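Local coordinates for protein putative N-acetylmuramoyl-L-alanine amidase (Neisseria meningitidis MC58, PDB 3CZX) that probably hydrolyses, as a zinc-dependent amidase, the link between N-acetylmuramoyl residues and L-amino acids in cell-wall glycopeptides, at residues N98-W101 against C102-G106; H131-L134 against A135-Q138; I165-A168 against I169-I173. All blocks are in the same frame, centred on the assembly; numbering follows the deposited sequence.

Contact 1 of 3, residues N98-W101 against C102-G106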
ATOM      1  N   ASN A  98     -28.145  -0.630   5.330  1.00 12.01           N
ATOM      2  CA  ASN A  98     -26.931  -0.537   4.529  1.00 12.17           C
ATOM      3  C   ASN A  98     -26.853  -1.547   3.357  1.00 12.27           C
ATOM      4  O   ASN A  98     -25.802  -1.696   2.748  1.00 10.54           O
ATOM      5  CB  ASN A  98     -25.750  -0.769   5.482  1.00 12.11           C
ATOM      6  CG  ASN A  98     -25.521   0.410   6.412  1.00 15.07           C
ATOM      7  OD1 ASN A  98     -25.428   0.263   7.632  1.00 21.97           O
ATOM      8  ND2 ASN A  98     -25.362   1.558   5.841  1.00 16.86           N
ATOM      9  N   LYS A  99     -27.946  -2.232   3.022  1.00 12.10           N
ATOM     10  CA  LYS A  99     -27.894  -3.228   1.937  1.00 12.23           C
ATOM     11  C   LYS A  99     -27.403  -2.629   0.610  1.00 12.22           C
ATOM     12  O   LYS A  99     -26.515  -3.183  -0.032  1.00 11.65           O
ATOM     13  CB  LYS A  99     -29.259  -3.898   1.763  1.00 12.92           C
ATOM     14  CG  LYS A  99     -29.358  -4.824   0.567  1.00 13.96           C
ATOM     15  CD  LYS A  99     -30.827  -5.195   0.314  1.00 17.06           C
ATOM     16  CE  LYS A  99     -31.309  -6.183   1.250  1.00 22.64           C
ATOM     17  NZ  LYS A  99     -32.600  -6.689   0.657  1.00 20.35           N
ATOM     18  N   ARG A 100     -27.950  -1.500   0.218  1.00 11.77           N
ATOM     19  CA  ARG A 100     -27.532  -0.861  -1.006  1.00 12.07           C
ATOM     20  C   ARG A 100     -26.054  -0.537  -0.951  1.00 11.35           C
ATOM     21  O   ARG A 100     -25.348  -0.843  -1.893  1.00 11.10           O
ATOM     22  CB  ARG A 100     -28.371   0.388  -1.253  1.00 13.09           C
ATOM     23  CG  ARG A 100     -27.869   1.317  -2.306  1.00 16.31           C
ATOM     24  CD  ARG A 100     -27.719   0.732  -3.636  1.00 21.09           C
ATOM     25  NE  ARG A 100     -27.328   1.793  -4.567  1.00 23.61           N
ATOM     26  CZ  ARG A 100     -27.090   1.601  -5.861  1.00 26.74           C
ATOM     27  NH1 ARG A 100     -27.177   0.377  -6.386  1.00 30.25           N
ATOM     28  NH2 ARG A 100     -26.733   2.622  -6.631  1.00 25.52           N
ATOM     29  N   TRP A 101     -25.563   0.029   0.148  1.00 12.14           N
ATOM     30  CA  TRP A 101     -24.135   0.326   0.229  1.00 11.87           C
ATOM     31  C   TRP A 101     -23.288  -0.932   0.104  1.00 11.50           C
ATOM     32  O   TRP A 101     -22.284  -0.927  -0.601  1.00 10.33           O
ATOM     33  CB  TRP A 101     -23.779   1.019   1.532  1.00 12.98           C
ATOM     34  CG  TRP A 101     -23.856   2.455   1.485  1.00 13.96           C
ATOM     35  CD1 TRP A 101     -24.704   3.239   2.190  1.00 15.73           C
ATOM     36  CD2 TRP A 101     -23.018   3.341   0.726  1.00 13.06           C
ATOM     37  NE1 TRP A 101     -24.454   4.565   1.927  1.00 17.23           N
ATOM     38  CE2 TRP A 101     -23.417   4.651   1.029  1.00 14.23           C
ATOM     39  CE3 TRP A 101     -21.945   3.148  -0.153  1.00 14.96           C
ATOM     40  CZ2 TRP A 101     -22.809   5.773   0.441  1.00 16.73           C
ATOM     41  CZ3 TRP A 101     -21.334   4.278  -0.740  1.00 15.72           C
ATOM     42  CH2 TRP A 101     -21.769   5.559  -0.421  1.00 14.54           C
ATOM     43  N   CYS A 102     -23.703  -2.004   0.778  1.00  9.83           N
ATOM     44  CA  CYS A 102     -22.989  -3.313   0.685  1.00 10.02           C
ATOM     45  C   CYS A 102     -22.915  -3.790  -0.756  1.00  9.88           C
ATOM     46  O   CYS A 102     -21.883  -4.353  -1.177  1.00 11.02           O
ATOM     47  CB  CYS A 102     -23.689  -4.363   1.560  1.00  9.62           C
ATOM     48  SG  CYS A 102     -23.484  -4.047   3.324  1.00 11.35           S
ATOM     49  N   GLN A 103     -23.999  -3.577  -1.488  1.00 10.27           N
ATOM     50  CA  GLN A 103     -24.110  -4.037  -2.876  1.00 10.90           C
ATOM     51  C   GLN A 103     -23.246  -3.159  -3.805  1.00 10.48           C
ATOM     52  O   GLN A 103     -22.579  -3.674  -4.716  1.00  9.96           O
ATOM     53  CB  GLN A 103     -25.571  -4.083  -3.320  1.00 10.56           C
ATOM     54  CG  GLN A 103     -26.318  -5.210  -2.627  1.00 11.18           C
ATOM     55  CD  GLN A 103     -27.802  -5.232  -2.846  1.00 13.02           C
ATOM     56  OE1 GLN A 103     -28.434  -4.192  -3.166  1.00 15.34           O
ATOM     57  NE2 GLN A 103     -28.387  -6.408  -2.640  1.00 13.22           N
ATOM     58  N   VAL A 104     -23.222  -1.852  -3.549  1.00 10.76           N
ATOM     59  CA  VAL A 104     -22.355  -0.923  -4.309  1.00 10.87           C
ATOM     60  C   VAL A 104     -20.883  -1.330  -4.134  1.00 10.54           C
ATOM     61  O   VAL A 104     -20.141  -1.442  -5.114  1.00 11.78           O
ATOM     62  CB  VAL A 104     -22.548   0.533  -3.824  1.00 11.27           C
ATOM     63  CG1 VAL A 104     -21.480   1.467  -4.380  1.00 13.27           C
ATOM     64  CG2 VAL A 104     -23.943   1.032  -4.190  1.00 13.41           C
ATOM     65  N   LEU A 105     -20.486  -1.578  -2.889  1.00  9.58           N
ATOM     66  CA  LEU A 105     -19.086  -1.973  -2.581  1.00  9.35           C
ATOM     67  C   LEU A 105     -18.764  -3.301  -3.240  1.00  9.21           C
ATOM     68  O   LEU A 105     -17.726  -3.471  -3.855  1.00 11.19           O
ATOM     69  CB  LEU A 105     -18.851  -2.097  -1.081  1.00  9.52           C
ATOM     70  CG  LEU A 105     -19.003  -0.757  -0.321  1.00  8.90           C
ATOM     71  CD1 LEU A 105     -19.122  -1.033   1.177  1.00 10.86           C
ATOM     72  CD2 LEU A 105     -17.824   0.185  -0.628  1.00 13.22           C
ATOM     73  N   GLY A 106     -19.655  -4.278  -3.068  1.00  8.98           N
ATOM     74  CA  GLY A 106     -19.395  -5.631  -3.570  1.00  9.40           C
ATOM     75  C   GLY A 106     -19.264  -5.658  -5.093  1.00 10.13           C
ATOM     76  O   GLY A 106     -18.348  -6.280  -5.660  1.00 11.62           O
TER
HETATM   77  O   HOH W   1     -28.241  -2.320  -5.065  1.00 22.29           O

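Contact 2 of 3, residues H131-L134 against A135-Q138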
ATOM      1  N   HIS A 131     -19.282 -13.012  13.549  1.00 28.43           N
ATOM      2  CA  HIS A 131     -18.059 -12.233  13.275  1.00 28.47           C
ATOM      3  C   HIS A 131     -17.472 -11.602  14.538  1.00 28.51           C
ATOM      4  O   HIS A 131     -18.209 -11.160  15.408  1.00 29.20           O
ATOM      5  CB  HIS A 131     -18.343 -11.139  12.219  1.00 27.89           C
ATOM      6  CG  HIS A 131     -17.098 -10.587  11.584  1.00 25.84           C
ATOM      7  ND1 HIS A 131     -16.392  -9.536  12.130  1.00 21.04           N
ATOM      8  CD2 HIS A 131     -16.418 -10.966  10.475  1.00 23.26           C
ATOM      9  CE1 HIS A 131     -15.333  -9.284  11.374  1.00 21.92           C
ATOM     10  NE2 HIS A 131     -15.327 -10.139  10.364  1.00 21.26           N
ATOM     11  N   SER A 132     -16.139 -11.534  14.630  1.00 28.61           N
ATOM     12  CA  SER A 132     -15.463 -10.822  15.738  1.00 28.50           C
ATOM     13  C   SER A 132     -15.906  -9.366  15.917  1.00 28.18           C
ATOM     14  O   SER A 132     -15.883  -8.825  17.032  1.00 28.59           O
ATOM     15  CB  SER A 132     -13.923 -10.882  15.572  1.00 28.79           C
ATOM     16  OG  SER A 132     -13.425  -9.968  14.604  1.00 29.05           O
ATOM     17  N   ARG A 133     -16.319  -8.729  14.820  1.00 27.57           N
ATOM     18  CA  ARG A 133     -16.764  -7.352  14.835  1.00 27.32           C
ATOM     19  C   ARG A 133     -18.233  -7.254  14.410  1.00 27.23           C
ATOM     20  O   ARG A 133     -18.668  -6.224  13.879  1.00 27.64           O
ATOM     21  CB  ARG A 133     -15.881  -6.500  13.908  1.00 27.18           C
ATOM     22  CG  ARG A 133     -14.414  -6.486  14.311  1.00 26.20           C
ATOM     23  CD  ARG A 133     -14.183  -5.550  15.477  1.00 24.88           C
ATOM     24  NE  ARG A 133     -13.892  -4.200  15.025  1.00 23.37           N
ATOM     25  CZ  ARG A 133     -13.469  -3.206  15.803  1.00 24.93           C
ATOM     26  NH1 ARG A 133     -13.348  -3.372  17.114  1.00 26.06           N
ATOM     27  NH2 ARG A 133     -13.195  -2.016  15.273  1.00 26.43           N
ATOM     28  N   LEU A 134     -18.999  -8.320  14.657  1.00 26.84           N
ATOM     29  CA  LEU A 134     -20.453  -8.287  14.441  1.00 26.45           C
ATOM     30  C   LEU A 134     -21.069  -7.067  15.109  1.00 26.19           C
ATOM     31  O   LEU A 134     -21.989  -6.448  14.554  1.00 26.89           O
ATOM     32  CB  LEU A 134     -21.096  -9.563  14.981  1.00 26.34           C
ATOM     33  CG  LEU A 134     -22.586  -9.798  14.708  1.00 27.38           C
ATOM     34  CD1 LEU A 134     -22.891  -9.821  13.217  1.00 29.45           C
ATOM     35  CD2 LEU A 134     -22.988 -11.126  15.356  1.00 26.95           C
ATOM     36  N   ALA A 135     -20.549  -6.684  16.286  1.00 25.49           N
ATOM     37  CA  ALA A 135     -21.032  -5.461  16.980  1.00 24.48           C
ATOM     38  C   ALA A 135     -20.946  -4.181  16.136  1.00 23.99           C
ATOM     39  O   ALA A 135     -21.809  -3.291  16.238  1.00 24.52           O
ATOM     40  CB  ALA A 135     -20.289  -5.259  18.302  1.00 25.40           C
ATOM     41  N   TYR A 136     -19.906  -4.101  15.297  1.00 22.93           N
ATOM     42  CA  TYR A 136     -19.703  -2.982  14.349  1.00 21.87           C
ATOM     43  C   TYR A 136     -20.815  -2.977  13.303  1.00 21.07           C
ATOM     44  O   TYR A 136     -21.386  -1.931  13.006  1.00 18.90           O
ATOM     45  CB  TYR A 136     -18.336  -3.150  13.671  1.00 21.51           C
ATOM     46  CG  TYR A 136     -17.798  -2.008  12.821  1.00 21.15           C
ATOM     47  CD1 TYR A 136     -16.784  -1.172  13.302  1.00 21.88           C
ATOM     48  CD2 TYR A 136     -18.216  -1.830  11.504  1.00 17.37           C
ATOM     49  CE1 TYR A 136     -16.248  -0.145  12.518  1.00 20.02           C
ATOM     50  CE2 TYR A 136     -17.722  -0.805  10.739  1.00 18.29           C
ATOM     51  CZ  TYR A 136     -16.717   0.029  11.232  1.00 19.69           C
ATOM     52  OH  TYR A 136     -16.153   1.019  10.458  1.00 20.15           O
ATOM     53  N   ALA A 137     -21.114  -4.160  12.777  1.00 20.77           N
ATOM     54  CA  ALA A 137     -22.219  -4.343  11.824  1.00 21.45           C
ATOM     55  C   ALA A 137     -23.563  -4.040  12.487  1.00 21.78           C
ATOM     56  O   ALA A 137     -24.380  -3.298  11.941  1.00 22.05           O
ATOM     57  CB  ALA A 137     -22.202  -5.778  11.234  1.00 20.65           C
ATOM     58  N   GLN A 138     -23.784  -4.596  13.682  1.00 22.68           N
ATOM     59  CA  GLN A 138     -25.029  -4.314  14.436  1.00 23.69           C
ATOM     60  C   GLN A 138     -25.253  -2.834  14.705  1.00 23.78           C
ATOM     61  O   GLN A 138     -26.409  -2.340  14.687  1.00 24.50           O
ATOM     62  CB  GLN A 138     -25.068  -5.123  15.733  1.00 24.37           C
ATOM     63  CG  GLN A 138     -25.154  -6.611  15.469  1.00 26.01           C
ATOM     64  CD  GLN A 138     -24.982  -7.459  16.715  1.00 26.99           C
ATOM     65  OE1 GLN A 138     -24.307  -7.058  17.679  1.00 31.66           O
ATOM     66  NE2 GLN A 138     -25.568  -8.657  16.690  1.00 29.66           N
TER
HETATM   67  O   HOH W   2     -18.742  -8.189  17.954  1.00 38.61           O

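Contact 3 of 3, residues I165-A168 against I169-I173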
ATOM      1  N   ILE A 165      -8.033  -2.439  -7.258  1.00  9.92           N
ATOM      2  CA  ILE A 165      -9.224  -2.871  -6.526  1.00 10.03           C
ATOM      3  C   ILE A 165      -9.676  -1.749  -5.568  1.00 10.08           C
ATOM      4  O   ILE A 165     -10.866  -1.408  -5.518  1.00 11.10           O
ATOM      5  CB  ILE A 165      -8.995  -4.247  -5.788  1.00  9.58           C
ATOM      6  CG1 ILE A 165      -8.809  -5.381  -6.804  1.00  9.34           C
ATOM      7  CG2 ILE A 165     -10.113  -4.530  -4.758  1.00 10.81           C
ATOM      8  CD1 ILE A 165      -8.292  -6.655  -6.190  1.00 10.81           C
ATOM      9  N   CYS A 166      -8.743  -1.195  -4.805  1.00  9.04           N
ATOM     10  CA  CYS A 166      -9.050  -0.124  -3.835  1.00 10.34           C
ATOM     11  C   CYS A 166      -9.490   1.143  -4.548  1.00 10.63           C
ATOM     12  O   CYS A 166     -10.404   1.806  -4.074  1.00 11.03           O
ATOM     13  CB  CYS A 166      -7.949   0.140  -2.884  1.00 10.63           C
ATOM     14  SG  CYS A 166      -7.528  -1.274  -1.829  1.00 15.09           S
ATOM     15  N   ARG A 167      -8.931   1.429  -5.729  1.00 11.01           N
ATOM     16  CA  ARG A 167      -9.437   2.550  -6.554  1.00 11.25           C
ATOM     17  C   ARG A 167     -10.869   2.319  -7.008  1.00 12.11           C
ATOM     18  O   ARG A 167     -11.694   3.237  -6.952  1.00 11.58           O
ATOM     19  CB  ARG A 167      -8.540   2.807  -7.770  1.00 12.52           C
ATOM     20  CG  ARG A 167      -8.992   4.047  -8.563  1.00 12.44           C
ATOM     21  CD  ARG A 167      -8.015   4.423  -9.625  1.00 16.26           C
ATOM     22  NE  ARG A 167      -6.722   4.759  -9.062  1.00 18.64           N
ATOM     23  CZ  ARG A 167      -6.357   5.938  -8.566  1.00 22.11           C
ATOM     24  NH1 ARG A 167      -7.193   6.953  -8.535  1.00 22.62           N
ATOM     25  NH2 ARG A 167      -5.134   6.091  -8.081  1.00 25.06           N
ATOM     26  N   ALA A 168     -11.192   1.096  -7.450  1.00 10.43           N
ATOM     27  CA  ALA A 168     -12.586   0.718  -7.816  1.00 10.62           C
ATOM     28  C   ALA A 168     -13.533   0.983  -6.623  1.00 10.68           C
ATOM     29  O   ALA A 168     -14.643   1.511  -6.789  1.00 11.02           O
ATOM     30  CB  ALA A 168     -12.681  -0.780  -8.276  1.00 11.76           C
ATOM     31  N   ILE A 169     -13.092   0.621  -5.416  1.00  9.56           N
ATOM     32  CA  ILE A 169     -13.933   0.807  -4.225  1.00  9.76           C
ATOM     33  C   ILE A 169     -14.168   2.314  -3.976  1.00  9.74           C
ATOM     34  O   ILE A 169     -15.309   2.773  -3.820  1.00 10.47           O
ATOM     35  CB  ILE A 169     -13.296   0.120  -2.977  1.00  9.83           C
ATOM     36  CG1 ILE A 169     -13.335  -1.409  -3.118  1.00  8.70           C
ATOM     37  CG2 ILE A 169     -14.006   0.582  -1.650  1.00  9.27           C
ATOM     38  CD1 ILE A 169     -12.429  -2.171  -2.081  1.00  8.33           C
ATOM     39  N   ALA A 170     -13.088   3.072  -3.969  1.00  9.68           N
ATOM     40  CA  ALA A 170     -13.132   4.525  -3.763  1.00  9.82           C
ATOM     41  C   ALA A 170     -14.039   5.159  -4.828  1.00 10.17           C
ATOM     42  O   ALA A 170     -14.895   5.998  -4.522  1.00 11.00           O
ATOM     43  CB  ALA A 170     -11.702   5.100  -3.805  1.00  9.64           C
ATOM     44  N   ASP A 171     -13.814   4.819  -6.090  1.00 10.41           N
ATOM     45  CA  ASP A 171     -14.603   5.413  -7.179  1.00 11.26           C
ATOM     46  C   ASP A 171     -16.115   5.130  -7.027  1.00 11.37           C
ATOM     47  O   ASP A 171     -16.972   5.995  -7.351  1.00 11.14           O
ATOM     48  CB  ASP A 171     -14.134   4.900  -8.541  1.00 11.26           C
ATOM     49  CG  ASP A 171     -12.810   5.495  -8.996  1.00 11.32           C
ATOM     50  OD1 ASP A 171     -12.350   6.550  -8.470  1.00 14.21           O
ATOM     51  OD2 ASP A 171     -12.217   4.870  -9.899  1.00 15.87           O
ATOM     52  N   ALA A 172     -16.443   3.913  -6.584  1.00 11.14           N
ATOM     53  CA  ALA A 172     -17.832   3.505  -6.380  1.00 11.60           C
ATOM     54  C   ALA A 172     -18.482   4.285  -5.229  1.00 11.59           C
ATOM     55  O   ALA A 172     -19.675   4.623  -5.295  1.00 11.40           O
ATOM     56  CB  ALA A 172     -17.926   1.981  -6.160  1.00 12.23           C
ATOM     57  N   ILE A 173     -17.725   4.533  -4.157  1.00 11.81           N
ATOM     58  CA  ILE A 173     -18.214   5.306  -3.032  1.00 11.90           C
ATOM     59  C   ILE A 173     -18.498   6.715  -3.511  1.00 12.39           C
ATOM     60  O   ILE A 173     -19.588   7.202  -3.330  1.00 12.77           O
ATOM     61  CB  ILE A 173     -17.223   5.298  -1.825  1.00 11.32           C
ATOM     62  CG1 ILE A 173     -17.101   3.918  -1.201  1.00 11.58           C
ATOM     63  CG2 ILE A 173     -17.639   6.294  -0.743  1.00 11.73           C
ATOM     64  CD1 ILE A 173     -15.932   3.767  -0.233  1.00  9.94           C
TER
HETATM   65  O   HOH W   3      -9.809   7.475  -9.068  1.00 27.78           O

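Contact 1 of 3, residues N98-W101 against C102-G106
Val104 sets its CG2 methyl over one face of the Arg100 guanidinium, 3.5 Å from NE and displaced toward the rim of the flat group. The bend of the arginine at chi2 (58°) folds the chain back over this methyl. Arg100 NH1 donates to a water 3.2 Å away, lying at the edge of the guanidinium, and the same water donates to Gln103 OE1 at 2.7 Å, a bridge from residue i to i+3. Gln103 in turn runs alongside Lys99, the two chains pointing the same way, with Lys99 CG 3.7 Å from Gln103 NE2. Both reach Glu120, Lys99 NZ by a salt bridge to its carboxylate and Gln103 NE2 by a hydrogen bond to its backbone O, while Arg100 NH2 pairs with Glu176 of helix 152-177. The backbone of the first two turns carries them: Cys102 N donates to Asn98 O at 2.9 Å in a nearly straight bond (168°) and Leu105 N to Trp101 O at 3.0 Å. Leu105 and Cys102 lie on the sheet, while Trp101 and Val104 pack against helix 152-177. The helix is the connection of a beta-alpha-beta unit, between the parallel neighbouring strands 91-94 and 123-125.

Contact 2 of 3, residues H131-L134 against A135-Q138
Arg133 O receives the amides of Tyr136, at 2.8 Å, and Ala137, weakly at 3.4 Å, as a type I turn from His131 to Leu134 passes into helix 134-138 with Arg133 at the N-cap. The Tyr136 amide comes from above the carbonyl plane, 56° out of it, whereas Gln138 N meets Leu134 O nearly straight at 2.7 Å. His131 ND1 accepts from Arg133 N at 2.8 Å, which, with the edge-to-face contact to the His78 ring, would limit the rotation of the imidazole. A water donates to Ser132 O and accepts from Ala135 N at 2.9 Å, so solvent satisfies an amide of the first helical turn. Leu134 CG, the branch point, and CD2 each lie 3.8 Å from Gln138 NE2. Bent at chi2 (-78°) and again at chi3, Arg133 brings NH2 within 4.2 Å of Tyr136 CD1, the guanidinium and ring planes 27° apart. Arg133 NE forms a salt bridge with Glu76 and NH2 bonds Met59 O, while Tyr136 OH bonds Thr9. So held, the arginine side chain lies about 6 Å (nearest atom) from the zinc, beside its ligand His78; its charge, largely balanced by Glu76, may still contribute to the metal's electrostatics.

Contact 3 of 3, residues I165-A168 against I169-I173
Ile165 opens a regular alpha-helical passage in helix 152-177, whose i to i+4 ladder is complete here: its carbonyl O accepts from Ile169 N at 3.0 Å, and its CG2 lies 4.3 Å from Ile169 CD1, a loose apolar touch. Ile169 keeps CG1 beside its own backbone N (chi1 -69°), which directs that branch back along the helix to within 3.4 Å of Ile165 O. Both isoleucines belong to the face turned to helix 99-113, Ile165 meeting Thr113 and Ile169 meeting Val109. Cys166 comes next, its carbonyl bonded to Ala170 N in an almost straight bond (171°). Its side chain takes another direction, toward Ile36 and Val37 of helix 26-45, and Ala170 also meets that helix, at Ile40. Arg167 then carries the polar exchange. Its O accepts from Asp171 N at 2.8 Å, and Arg167 CG passes 3.6 Å from Asp171 OD2, while the charged ends stay apart and the two flat groups are turned 51° to each other. Arg167 NH1 forms its salt bridge with Asp44, Asp171 OD1 is hydrogen-bonded to Tyr45 OH, and Arg167 packs on Thr54 of the second subunit. Ala168 closes the run by accepting from Ala172 N. Between the charged chains one water accepts from Arg167 NH1 at 2.7 Å and donates to Asp171 OD1 at 2.8 Å.

All three contacts are local, two within long helices and one where a turn becomes a short helix. Their inward faces are buried (Leu105; Tyr136 and Ala137; Ile165 and Ile169), whereas Arg100 in contact 1 and Gln138 in contact 2 are exposed. Contacts 1 and 3 meet directly: Leu105 CD2 packs 3.8 Å from Ile173 CG1, and Val104 and Trp101 also reach the backbone of residues 169-173. Contacts 1 and 3 each hold a water between side chains, joining arginine to glutamine or to aspartate. Contact 2 touches neither; its centre lies about 23 Å from that of contact 3. There the water joins backbone atoms, and the arginine turns inward toward the zinc site.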